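PDB 6L7N: lipase, class 3 from Penicillium roqueforti FM164, which probably hydrolyses ester bonds of lipids such as acylglycerols, as expected for a class 3 fungal lipase of the alpha/beta-hydrolase superfamily. Local coordinates for residues A[11-16]-A[263-268]; A[152-157]-A[170-175]; A[195-200]-A[217-222]. All coordinates share one frame; numbering follows the deposited sequence.

Contact 1 of 3, residues A[11-16]-A[263-268]; sequences QFDFWV and WYFMKT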
loop_
_atom_site.group_PDB
_atom_site.type_symbol
_atom_site.label_atom_id
_atom_site.label_comp_id
_atom_site.label_asym_id
_atom_site.label_seq_id
_atom_site.Cartn_x
_atom_site.Cartn_y
_atom_site.Cartn_z
ATOM N N GLN A 11 -15.367 -2.627 -0.310
ATOM C CA GLN A 11 -14.326 -1.621 -0.095
ATOM C C GLN A 11 -12.941 -2.156 -0.455
ATOM O O GLN A 11 -12.139 -1.458 -1.100
ATOM C CB GLN A 11 -14.360 -1.135 1.353
ATOM C CG GLN A 11 -15.583 -0.306 1.648
ATOM C CD GLN A 11 -15.776 -0.028 3.114
ATOM O OE1 GLN A 11 -15.197 0.914 3.661
ATOM N NE2 GLN A 11 -16.592 -0.854 3.770
ATOM N N PHE A 12 -12.646 -3.396 -0.049
ATOM C CA PHE A 12 -11.310 -3.943 -0.270
ATOM C C PHE A 12 -11.049 -4.157 -1.760
ATOM O O PHE A 12 -9.954 -3.851 -2.253
ATOM C CB PHE A 12 -11.135 -5.254 0.506
ATOM C CG PHE A 12 -11.346 -5.127 2.004
ATOM C CD1 PHE A 12 -11.233 -3.895 2.649
ATOM C CD2 PHE A 12 -11.655 -6.245 2.759
ATOM C CE1 PHE A 12 -11.429 -3.786 4.025
ATOM C CE2 PHE A 12 -11.847 -6.143 4.149
ATOM C CZ PHE A 12 -11.734 -4.917 4.773
ATOM N N ASP A 13 -12.048 -4.670 -2.498
ATOM C CA ASP A 13 -11.933 -4.797 -3.953
ATOM C C ASP A 13 -11.822 -3.454 -4.640
ATOM O O ASP A 13 -11.380 -3.404 -5.793
ATOM C CB ASP A 13 -13.136 -5.487 -4.611
ATOM C CG ASP A 13 -13.568 -6.720 -3.907
ATOM O OD1 ASP A 13 -12.727 -7.349 -3.245
ATOM O OD2 ASP A 13 -14.748 -7.105 -4.079
ATOM N N PHE A 14 -12.301 -2.385 -4.002
ATOM C CA PHE A 14 -12.300 -1.088 -4.668
ATOM C C PHE A 14 -10.949 -0.393 -4.548
ATOM O O PHE A 14 -10.358 0.017 -5.554
ATOM C CB PHE A 14 -13.406 -0.205 -4.090
ATOM C CG PHE A 14 -13.354 1.222 -4.561
ATOM C CD1 PHE A 14 -13.598 1.537 -5.885
ATOM C CD2 PHE A 14 -13.063 2.246 -3.682
ATOM C CE1 PHE A 14 -13.550 2.850 -6.318
ATOM C CE2 PHE A 14 -13.010 3.556 -4.112
ATOM C CZ PHE A 14 -13.258 3.858 -5.432
ATOM N N TRP A 15 -10.440 -0.247 -3.320
ATOM C CA TRP A 15 -9.264 0.613 -3.148
ATOM C C TRP A 15 -8.027 0.022 -3.816
ATOM O O TRP A 15 -7.117 0.765 -4.212
ATOM C CB TRP A 15 -9.011 0.891 -1.666
ATOM C CG TRP A 15 -10.100 1.716 -1.069
ATOM C CD1 TRP A 15 -11.052 1.302 -0.181
ATOM C CD2 TRP A 15 -10.374 3.104 -1.332
ATOM N NE1 TRP A 15 -11.897 2.345 0.130
ATOM C CE2 TRP A 15 -11.505 3.459 -0.566
ATOM C CE3 TRP A 15 -9.772 4.076 -2.136
ATOM C CZ2 TRP A 15 -12.046 4.753 -0.580
ATOM C CZ3 TRP A 15 -10.314 5.362 -2.153
ATOM C CH2 TRP A 15 -11.435 5.685 -1.376
ATOM N N VAL A 16 -7.985 -1.301 -3.984
ATOM C CA VAL A 16 -6.872 -1.908 -4.699
ATOM C C VAL A 16 -6.762 -1.379 -6.131
ATOM O O VAL A 16 -5.678 -1.410 -6.719
ATOM C CB VAL A 16 -7.006 -3.443 -4.679
ATOM C CG1 VAL A 16 -8.067 -3.918 -5.682
ATOM C CG2 VAL A 16 -5.666 -4.093 -4.965
ATOM N N TRP A 263 -1.795 -11.212 -7.458
ATOM C CA TRP A 263 -3.232 -11.460 -7.486
ATOM C C TRP A 263 -3.852 -11.049 -6.150
ATOM O O TRP A 263 -3.975 -11.850 -5.222
ATOM C CB TRP A 263 -3.488 -12.932 -7.820
ATOM C CG TRP A 263 -3.106 -13.237 -9.243
ATOM C CD1 TRP A 263 -1.966 -13.865 -9.685
ATOM C CD2 TRP A 263 -3.845 -12.875 -10.416
ATOM N NE1 TRP A 263 -1.972 -13.936 -11.058
ATOM C CE2 TRP A 263 -3.115 -13.339 -11.530
ATOM C CE3 TRP A 263 -5.062 -12.218 -10.629
ATOM C CZ2 TRP A 263 -3.562 -13.162 -12.841
ATOM C CZ3 TRP A 263 -5.506 -12.046 -11.932
ATOM C CH2 TRP A 263 -4.758 -12.515 -13.020
ATOM N N TYR A 264 -4.242 -9.782 -6.062
ATOM C CA TYR A 264 -4.901 -9.220 -4.885
ATOM C C TYR A 264 -6.197 -8.608 -5.399
ATOM O O TYR A 264 -6.224 -7.418 -5.721
ATOM C CB TYR A 264 -4.013 -8.191 -4.176
ATOM C CG TYR A 264 -2.951 -8.826 -3.274
ATOM C CD1 TYR A 264 -1.891 -9.544 -3.812
ATOM C CD2 TYR A 264 -3.024 -8.698 -1.895
ATOM C CE1 TYR A 264 -0.928 -10.124 -3.005
ATOM C CE2 TYR A 264 -2.070 -9.273 -1.075
ATOM C CZ TYR A 264 -1.030 -9.990 -1.630
ATOM O OH TYR A 264 -0.082 -10.556 -0.804
ATOM N N PHE A 265 -7.239 -9.443 -5.483
ATOM C CA PHE A 265 -8.547 -9.147 -6.069
ATOM C C PHE A 265 -8.456 -9.039 -7.590
ATOM O O PHE A 265 -9.216 -9.703 -8.305
ATOM C CB PHE A 265 -9.162 -7.881 -5.455
ATOM C CG PHE A 265 -9.312 -7.950 -3.965
ATOM C CD1 PHE A 265 -10.283 -8.750 -3.395
ATOM C CD2 PHE A 265 -8.463 -7.237 -3.134
ATOM C CE1 PHE A 265 -10.429 -8.827 -2.017
ATOM C CE2 PHE A 265 -8.581 -7.316 -1.757
ATOM C CZ PHE A 265 -9.569 -8.107 -1.192
ATOM N N MET A 266 -7.556 -8.203 -8.097
ATOM C CA MET A 266 -7.276 -8.102 -9.526
ATOM C C MET A 266 -5.806 -8.390 -9.780
ATOM O O MET A 266 -5.023 -8.618 -8.853
ATOM C CB MET A 266 -7.631 -6.716 -10.085
ATOM C CG MET A 266 -9.104 -6.353 -9.991
ATOM S SD MET A 266 -9.594 -6.113 -8.277
ATOM C CE MET A 266 -11.098 -5.170 -8.447
ATOM N N LYS A 267 -5.435 -8.383 -11.061
ATOM C CA LYS A 267 -4.027 -8.369 -11.434
ATOM C C LYS A 267 -3.504 -6.966 -11.180
ATOM O O LYS A 267 -3.561 -6.112 -12.070
ATOM C CB LYS A 267 -3.849 -8.762 -12.898
ATOM C CG LYS A 267 -2.485 -9.297 -13.227
ATOM C CD LYS A 267 -2.508 -9.948 -14.598
ATOM C CE LYS A 267 -1.383 -9.418 -15.441
ATOM N NZ LYS A 267 -0.204 -9.108 -14.589
ATOM N N THR A 268 -2.990 -6.718 -9.971
ATOM C CA THR A 268 -2.766 -5.335 -9.558
ATOM C C THR A 268 -1.716 -4.645 -10.422
ATOM O O THR A 268 -1.825 -3.447 -10.697
ATOM C CB THR A 268 -2.362 -5.272 -8.081
ATOM O OG1 THR A 268 -0.964 -5.563 -7.953
ATOM C CG2 THR A 268 -3.148 -6.277 -7.264
#

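Contact 2 of 3, residues A[152-157]-A[170-175]; sequences VATLAV and LYAYAS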
loop_
_atom_site.group_PDB
_atom_site.type_symbol
_atom_site.label_atom_id
_atom_site.label_comp_id
_atom_site.label_asym_id
_atom_site.label_seq_id
_atom_site.Cartn_x
_atom_site.Cartn_y
_atom_site.Cartn_z
ATOM N N VAL A 152 5.860 1.846 1.192
ATOM C CA VAL A 152 6.004 3.297 1.259
ATOM C C VAL A 152 4.700 3.916 1.742
ATOM O O VAL A 152 4.692 4.820 2.595
ATOM C CB VAL A 152 6.428 3.855 -0.112
ATOM C CG1 VAL A 152 6.409 5.372 -0.103
ATOM C CG2 VAL A 152 7.827 3.326 -0.518
ATOM N N ALA A 153 3.573 3.379 1.259
ATOM C CA ALA A 153 2.283 3.913 1.662
ATOM C C ALA A 153 2.132 3.834 3.169
ATOM O O ALA A 153 1.745 4.816 3.819
ATOM C CB ALA A 153 1.161 3.141 0.960
ATOM N N THR A 154 2.524 2.700 3.748
ATOM C CA THR A 154 2.386 2.535 5.189
ATOM C C THR A 154 3.148 3.628 5.928
ATOM O O THR A 154 2.578 4.353 6.759
ATOM C CB THR A 154 2.869 1.140 5.582
ATOM O OG1 THR A 154 2.069 0.152 4.907
ATOM C CG2 THR A 154 2.768 0.946 7.080
ATOM N N LEU A 155 4.413 3.844 5.557
ATOM C CA LEU A 155 5.186 4.823 6.312
ATOM C C LEU A 155 4.653 6.212 6.042
ATOM O O LEU A 155 4.542 7.032 6.965
ATOM C CB LEU A 155 6.678 4.733 5.979
ATOM C CG LEU A 155 7.298 3.407 6.435
ATOM C CD1 LEU A 155 8.637 3.172 5.774
ATOM C CD2 LEU A 155 7.460 3.423 7.962
ATOM N N ALA A 156 4.205 6.455 4.808
ATOM C CA ALA A 156 3.656 7.766 4.512
ATOM C C ALA A 156 2.432 8.020 5.375
ATOM O O ALA A 156 2.335 9.066 6.041
ATOM C CB ALA A 156 3.322 7.883 3.023
ATOM N N VAL A 157 1.529 7.031 5.451
ATOM C CA VAL A 157 0.334 7.221 6.266
ATOM C C VAL A 157 0.739 7.545 7.684
ATOM O O VAL A 157 0.264 8.520 8.281
ATOM C CB VAL A 157 -0.564 5.977 6.260
ATOM C CG1 VAL A 157 -1.864 6.304 6.955
ATOM C CG2 VAL A 157 -0.848 5.549 4.930
ATOM N N LEU A 170 -5.236 3.737 5.500
ATOM C CA LEU A 170 -4.150 3.042 4.817
ATOM C C LEU A 170 -4.682 1.738 4.242
ATOM O O LEU A 170 -5.291 0.937 4.967
ATOM C CB LEU A 170 -2.985 2.771 5.766
ATOM C CG LEU A 170 -1.976 1.739 5.267
ATOM C CD1 LEU A 170 -1.153 2.271 4.088
ATOM C CD2 LEU A 170 -1.085 1.308 6.439
ATOM N N TYR A 171 -4.497 1.550 2.934
ATOM C CA TYR A 171 -4.794 0.289 2.246
ATOM C C TYR A 171 -3.486 -0.197 1.640
ATOM O O TYR A 171 -3.014 0.345 0.631
ATOM C CB TYR A 171 -5.877 0.465 1.185
ATOM C CG TYR A 171 -7.233 0.689 1.797
ATOM C CD1 TYR A 171 -7.662 1.967 2.127
ATOM C CD2 TYR A 171 -8.083 -0.378 2.047
ATOM C CE1 TYR A 171 -8.894 2.171 2.695
ATOM C CE2 TYR A 171 -9.326 -0.177 2.603
ATOM C CZ TYR A 171 -9.719 1.099 2.931
ATOM O OH TYR A 171 -10.959 1.309 3.499
ATOM N N ALA A 172 -2.894 -1.206 2.286
ATOM C CA ALA A 172 -1.547 -1.664 1.966
ATOM C C ALA A 172 -1.660 -3.100 1.470
ATOM O O ALA A 172 -1.758 -4.033 2.273
ATOM C CB ALA A 172 -0.631 -1.543 3.184
ATOM N N TYR A 173 -1.683 -3.283 0.152
ATOM C CA TYR A 173 -1.851 -4.609 -0.422
ATOM C C TYR A 173 -0.482 -5.240 -0.632
ATOM O O TYR A 173 0.388 -4.642 -1.272
ATOM C CB TYR A 173 -2.618 -4.527 -1.744
ATOM C CG TYR A 173 -4.007 -3.944 -1.572
ATOM C CD1 TYR A 173 -4.205 -2.574 -1.536
ATOM C CD2 TYR A 173 -5.107 -4.776 -1.417
ATOM C CE1 TYR A 173 -5.497 -2.034 -1.355
ATOM C CE2 TYR A 173 -6.386 -4.260 -1.245
ATOM C CZ TYR A 173 -6.575 -2.890 -1.211
ATOM O OH TYR A 173 -7.860 -2.374 -1.034
ATOM N N ALA A 174 -0.296 -6.442 -0.081
ATOM C CA ALA A 174 0.914 -7.232 -0.290
ATOM C C ALA A 174 2.153 -6.544 0.272
ATOM O O ALA A 174 3.247 -6.662 -0.286
ATOM C CB ALA A 174 1.116 -7.556 -1.774
ATOM N N SER A 175 1.995 -5.828 1.375
ATOM C CA SER A 175 3.077 -5.001 1.895
ATOM C C SER A 175 4.146 -5.854 2.577
ATOM O O SER A 175 3.815 -6.779 3.316
ATOM C CB SER A 175 2.541 -3.992 2.913
ATOM O OG SER A 175 3.621 -3.295 3.527
HETATM O O HOH W 1 2.434 -2.476 5.837
#

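Contact 3 of 3, residues A[195-200]-A[217-222]; sequences RFTHTD and SPEYWI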
loop_
_atom_site.group_PDB
_atom_site.type_symbol
_atom_site.label_atom_id
_atom_site.label_comp_id
_atom_site.label_asym_id
_atom_site.label_seq_id
_atom_site.Cartn_x
_atom_site.Cartn_y
_atom_site.Cartn_z
ATOM N N ARG A 195 -4.382 -3.917 5.817
ATOM C CA ARG A 195 -3.202 -4.546 5.245
ATOM C C ARG A 195 -3.569 -5.937 4.768
ATOM O O ARG A 195 -4.208 -6.694 5.504
ATOM C CB ARG A 195 -2.068 -4.621 6.268
ATOM C CG ARG A 195 -0.797 -5.227 5.695
ATOM C CD ARG A 195 0.330 -5.301 6.698
ATOM N NE ARG A 195 0.044 -6.168 7.841
ATOM C CZ ARG A 195 0.162 -7.493 7.844
ATOM N NH1 ARG A 195 -0.120 -8.166 8.958
ATOM N NH2 ARG A 195 0.537 -8.144 6.740
ATOM N N PHE A 196 -3.137 -6.282 3.560
ATOM C CA PHE A 196 -3.570 -7.505 2.910
ATOM C C PHE A 196 -2.389 -8.400 2.598
ATOM O O PHE A 196 -1.299 -7.925 2.259
ATOM C CB PHE A 196 -4.336 -7.190 1.625
ATOM C CG PHE A 196 -5.583 -6.395 1.861
ATOM C CD1 PHE A 196 -5.524 -5.016 1.999
ATOM C CD2 PHE A 196 -6.811 -7.025 1.963
ATOM C CE1 PHE A 196 -6.686 -4.273 2.223
ATOM C CE2 PHE A 196 -7.958 -6.294 2.193
ATOM C CZ PHE A 196 -7.887 -4.907 2.318
ATOM N N THR A 197 -2.627 -9.698 2.722
ATOM C CA THR A 197 -1.721 -10.719 2.238
ATOM C C THR A 197 -2.521 -11.695 1.388
ATOM O O THR A 197 -3.747 -11.761 1.474
ATOM C CB THR A 197 -1.048 -11.452 3.399
ATOM O OG1 THR A 197 -2.067 -12.069 4.183
ATOM C CG2 THR A 197 -0.237 -10.474 4.271
ATOM N N HIS A 198 -1.826 -12.457 0.553
ATOM C CA HIS A 198 -2.477 -13.447 -0.294
ATOM C C HIS A 198 -1.742 -14.763 -0.146
ATOM O O HIS A 198 -0.529 -14.816 -0.371
ATOM C CB HIS A 198 -2.499 -13.017 -1.762
ATOM C CG HIS A 198 -3.178 -14.006 -2.663
ATOM N ND1 HIS A 198 -2.706 -14.320 -3.920
ATOM C CD2 HIS A 198 -4.293 -14.756 -2.481
ATOM C CE1 HIS A 198 -3.503 -15.216 -4.477
ATOM N NE2 HIS A 198 -4.472 -15.502 -3.624
ATOM N N THR A 199 -2.481 -15.807 0.248
ATOM C CA THR A 199 -1.970 -17.166 0.393
ATOM C C THR A 199 -0.520 -17.138 0.861
ATOM O O THR A 199 -0.253 -16.660 1.972
ATOM C CB THR A 199 -2.148 -17.971 -0.912
ATOM O OG1 THR A 199 -1.581 -17.272 -2.031
ATOM C CG2 THR A 199 -3.627 -18.194 -1.184
ATOM N N ASP A 200 0.418 -17.590 0.020
ATOM C CA ASP A 200 1.816 -17.742 0.412
ATOM C C ASP A 200 2.753 -16.760 -0.302
ATOM O O ASP A 200 3.954 -17.022 -0.406
ATOM C CB ASP A 200 2.284 -19.190 0.196
ATOM C CG ASP A 200 2.028 -19.714 -1.222
ATOM O OD1 ASP A 200 1.758 -18.921 -2.150
ATOM O OD2 ASP A 200 2.106 -20.956 -1.400
ATOM N N SER A 217 -1.026 -4.669 12.467
ATOM C CA SER A 217 -2.172 -5.540 12.653
ATOM C C SER A 217 -3.479 -4.762 12.500
ATOM O O SER A 217 -3.515 -3.556 12.758
ATOM C CB SER A 217 -2.128 -6.190 14.039
ATOM O OG SER A 217 -1.047 -7.112 14.093
ATOM N N PRO A 218 -4.574 -5.424 12.080
ATOM C CA PRO A 218 -4.604 -6.851 11.713
ATOM C C PRO A 218 -4.112 -7.136 10.292
ATOM O O PRO A 218 -3.679 -6.226 9.576
ATOM C CB PRO A 218 -6.082 -7.211 11.842
ATOM C CG PRO A 218 -6.798 -5.897 11.451
ATOM C CD PRO A 218 -5.910 -4.793 11.993
ATOM N N GLU A 219 -4.178 -8.410 9.916
ATOM C CA GLU A 219 -3.849 -8.900 8.585
ATOM C C GLU A 219 -5.124 -9.418 7.926
ATOM O O GLU A 219 -5.842 -10.225 8.519
ATOM C CB GLU A 219 -2.793 -10.017 8.665
ATOM C CG GLU A 219 -2.615 -10.848 7.385
ATOM C CD GLU A 219 -1.773 -12.089 7.592
ATOM O OE1 GLU A 219 -1.389 -12.362 8.744
ATOM O OE2 GLU A 219 -1.501 -12.804 6.601
ATOM N N TYR A 220 -5.406 -8.953 6.712
ATOM C CA TYR A 220 -6.505 -9.468 5.902
ATOM C C TYR A 220 -5.888 -10.450 4.916
ATOM O O TYR A 220 -5.288 -10.051 3.917
ATOM C CB TYR A 220 -7.239 -8.334 5.195
ATOM C CG TYR A 220 -8.102 -7.546 6.155
ATOM C CD1 TYR A 220 -9.429 -7.907 6.382
ATOM C CD2 TYR A 220 -7.584 -6.473 6.865
ATOM C CE1 TYR A 220 -10.221 -7.194 7.274
ATOM C CE2 TYR A 220 -8.375 -5.752 7.756
ATOM C CZ TYR A 220 -9.689 -6.125 7.959
ATOM O OH TYR A 220 -10.485 -5.421 8.846
ATOM N N TRP A 221 -6.021 -11.731 5.223
ATOM C CA TRP A 221 -5.358 -12.809 4.499
ATOM C C TRP A 221 -6.354 -13.397 3.505
ATOM O O TRP A 221 -7.313 -14.068 3.900
ATOM C CB TRP A 221 -4.870 -13.864 5.491
ATOM C CG TRP A 221 -4.042 -14.964 4.916
ATOM C CD1 TRP A 221 -3.211 -14.907 3.823
ATOM C CD2 TRP A 221 -3.965 -16.303 5.410
ATOM N NE1 TRP A 221 -2.619 -16.143 3.620
ATOM C CE2 TRP A 221 -3.064 -17.007 4.589
ATOM C CE3 TRP A 221 -4.571 -16.974 6.485
ATOM C CZ2 TRP A 221 -2.760 -18.353 4.798
ATOM C CZ3 TRP A 221 -4.263 -18.308 6.694
ATOM C CH2 TRP A 221 -3.362 -18.982 5.860
ATOM N N ILE A 222 -6.132 -13.120 2.227
ATOM C CA ILE A 222 -6.923 -13.678 1.138
ATOM C C ILE A 222 -6.422 -15.087 0.861
ATOM O O ILE A 222 -5.266 -15.278 0.474
ATOM C CB ILE A 222 -6.823 -12.804 -0.116
ATOM C CG1 ILE A 222 -7.090 -11.336 0.236
ATOM C CG2 ILE A 222 -7.814 -13.278 -1.178
ATOM C CD1 ILE A 222 -6.447 -10.365 -0.709
HETATM O O HOH W 2 -5.450 -4.469 8.414
HETATM O O HOH W 3 -0.461 -10.930 10.798
#

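Contact 1 of 3, residues A[11-16]-A[263-268]
The carbonyl O of D13 is met from two directions. Q17 NE2, one turn further along the helix, hydrogen-bonds to it. From the opposing segment the methyl CE of M266 comes to 3.2 Å from D13 O. The M266 chain is bent at chi2 (69°) and straight again beyond it. This shape carries SD past V16, with M266 SD 3.7 Å from V16 CG1, before the methyl reaches the helix backbone. F265 lays one face of its ring against that backbone. D13 N lies over the ring centre and F12 C is nearer the rim. At the far tip F265 CZ packs on F12 CB at 3.7 Å. The F265 ring also touches L9 and Y173. An alanine in place of F265 would lose this flat cover and would probably open a gap between the helix backbone and the 263-268 loop. F265 has a positive phi (71°), and a weak bond from M266 N to Y264 O closes the tight turn around it.

This is where the N-terminal helix 6-22 of the lipase meets the C-terminal loop. The loop follows closely after H261, the probable histidine of a Ser-His-Asp triad. Y264 OH is hydrogen-bonded to OD2 of D201, the probable acid of that triad, and the Y264 backbone faces the helix. V16 is wedged among several loop residues. Its CG2 methyl lies 3.5 Å from Y264 O, and the same V16 CG2 is 4.0 Å from T268 CG2. Its other branch, V16 CG1, is 4.1 Å from F265 CB. The V16 and T268 side chains cross at about a right angle. On the sheet side of the helix, F12 O accepts a hydrogen bond from Y173 OH.

Contact 2 of 3, residues A[152-157]-A[170-175]
L170 and three residues of helix 152-157 make the apolar part of this contact. CG of L170 stands anti to the backbone N (chi1 164°), and both its methyls reach the helix. CD1 of L170 presses on V157 CG2 at 3.4 Å, tighter than usual for two carbons. The same L170 CD1 also touches T154 CA and lies 4.0 Å from A153 CB. V157 also covers the base of L170, with V157 CG2 3.6 Å from L170 CB. L170 CD2 turns to the T154 side chain and packs along its CB, OG1 and CG2. A172 adds a single methyl, with A172 CB 3.6 Å from T154 OG1.

The segments belong to a beta-alpha-beta unit made of strand 140-146, helix 148-161 and strand 169-173. The chain leaves the first strand through a probable nucleophile elbow with S147, runs along the helix, and returns in the neighbouring parallel strand. The axes of segments 152-157 and 170-173 come within 8.2 Å, and their N-to-C directions differ by 161°, nearly antiparallel. A153 and V157 also touch V143 of the first strand, so the helix sits over both. Y171 points the other way from the sheet and stacks on W15.

Polar contact is made through one water. T154 OG1 and S175 OG are 4.0 Å apart, and water 1 sits between them. It donates to T154 OG1 at 2.8 Å and to S175 OG at 2.7 Å. T154 OG1 itself hydrogen-bonds to A150 O, one turn back in the helix. That bond and the water together hold the hydroxyl, which is buried among methyl groups. S175 OG, anti to its backbone N, extends from the loop after the strand to meet the water.

Contact 3 of 3, residues A[195-200]-A[217-222]
R195 crosses E219 obliquely and has the most surface covered in this contact. Its chain runs straight from the backbone, then bends at chi3 (63°). The bend lays the guanidinium over E219, with CA of E219 beneath one face and R195 NH1 3.3 Å from E219 CB. The charges do not form a salt bridge, since R195 NH1 and E219 OE1 are 4.4 Å apart. Water 3 links them, weakly on the arginine side. R195 NE is hydrogen-bonded to I216 O.

T197 points to the same side as W221. Its hydroxyl donates to the anti lone pair of E219 OE2, with T197 OG1 2.6 Å from E219 OE2. N247 N also bonds to that oxygen, so E219 OE2 has two donors. W221 lies beside T197, and its indole donates in plane to a lone pair of T199 O, with NE1 of W221 2.9 Å from T199 O.

I222 is on the other face, with F196, H198 and Y220. Its N bonds to T197 O, and I222 O accepts from T199 N at 2.8 Å. The edge of the H198 ring also meets that oxygen, with H198 CD2 3.2 Å from I222 O. I222 CD1 reaches F196 CD2. The F196 and Y220 rings meet obliquely, planes at 34°.

The two parallel strands are neighbours near one end of the large mixed sheet. Strand 169-173 flanks 193-198, and the outermost strand 235-238 flanks 219-222. F12 of helix 6-22 covers the F196 and Y220 face, while N247 of helix 246-249 touches T197 and W221.

Contact 1 closes the longest loop, and contacts 2 and 3 follow one another inside it. The centres lie 12 to 14 Å apart. Contacts 2 and 3 share the large mixed sheet, where strands 169-173 and 193-198 are neighbours joined by backbone bonds between A172 or A174 and F196. Contact 2 sets helix 148-161 on one face of that sheet. Contact 1 lies on the other, where F12 meets Y173 and F196, and brings the N-terminal helix 6-22 against the C-terminal loop. Y264 of contact 1 also touches A174 and H198. It reaches D201 of the probable triad S147, D201 and H261, and S175 of contact 2 and H198 of contact 3 lie near that triad.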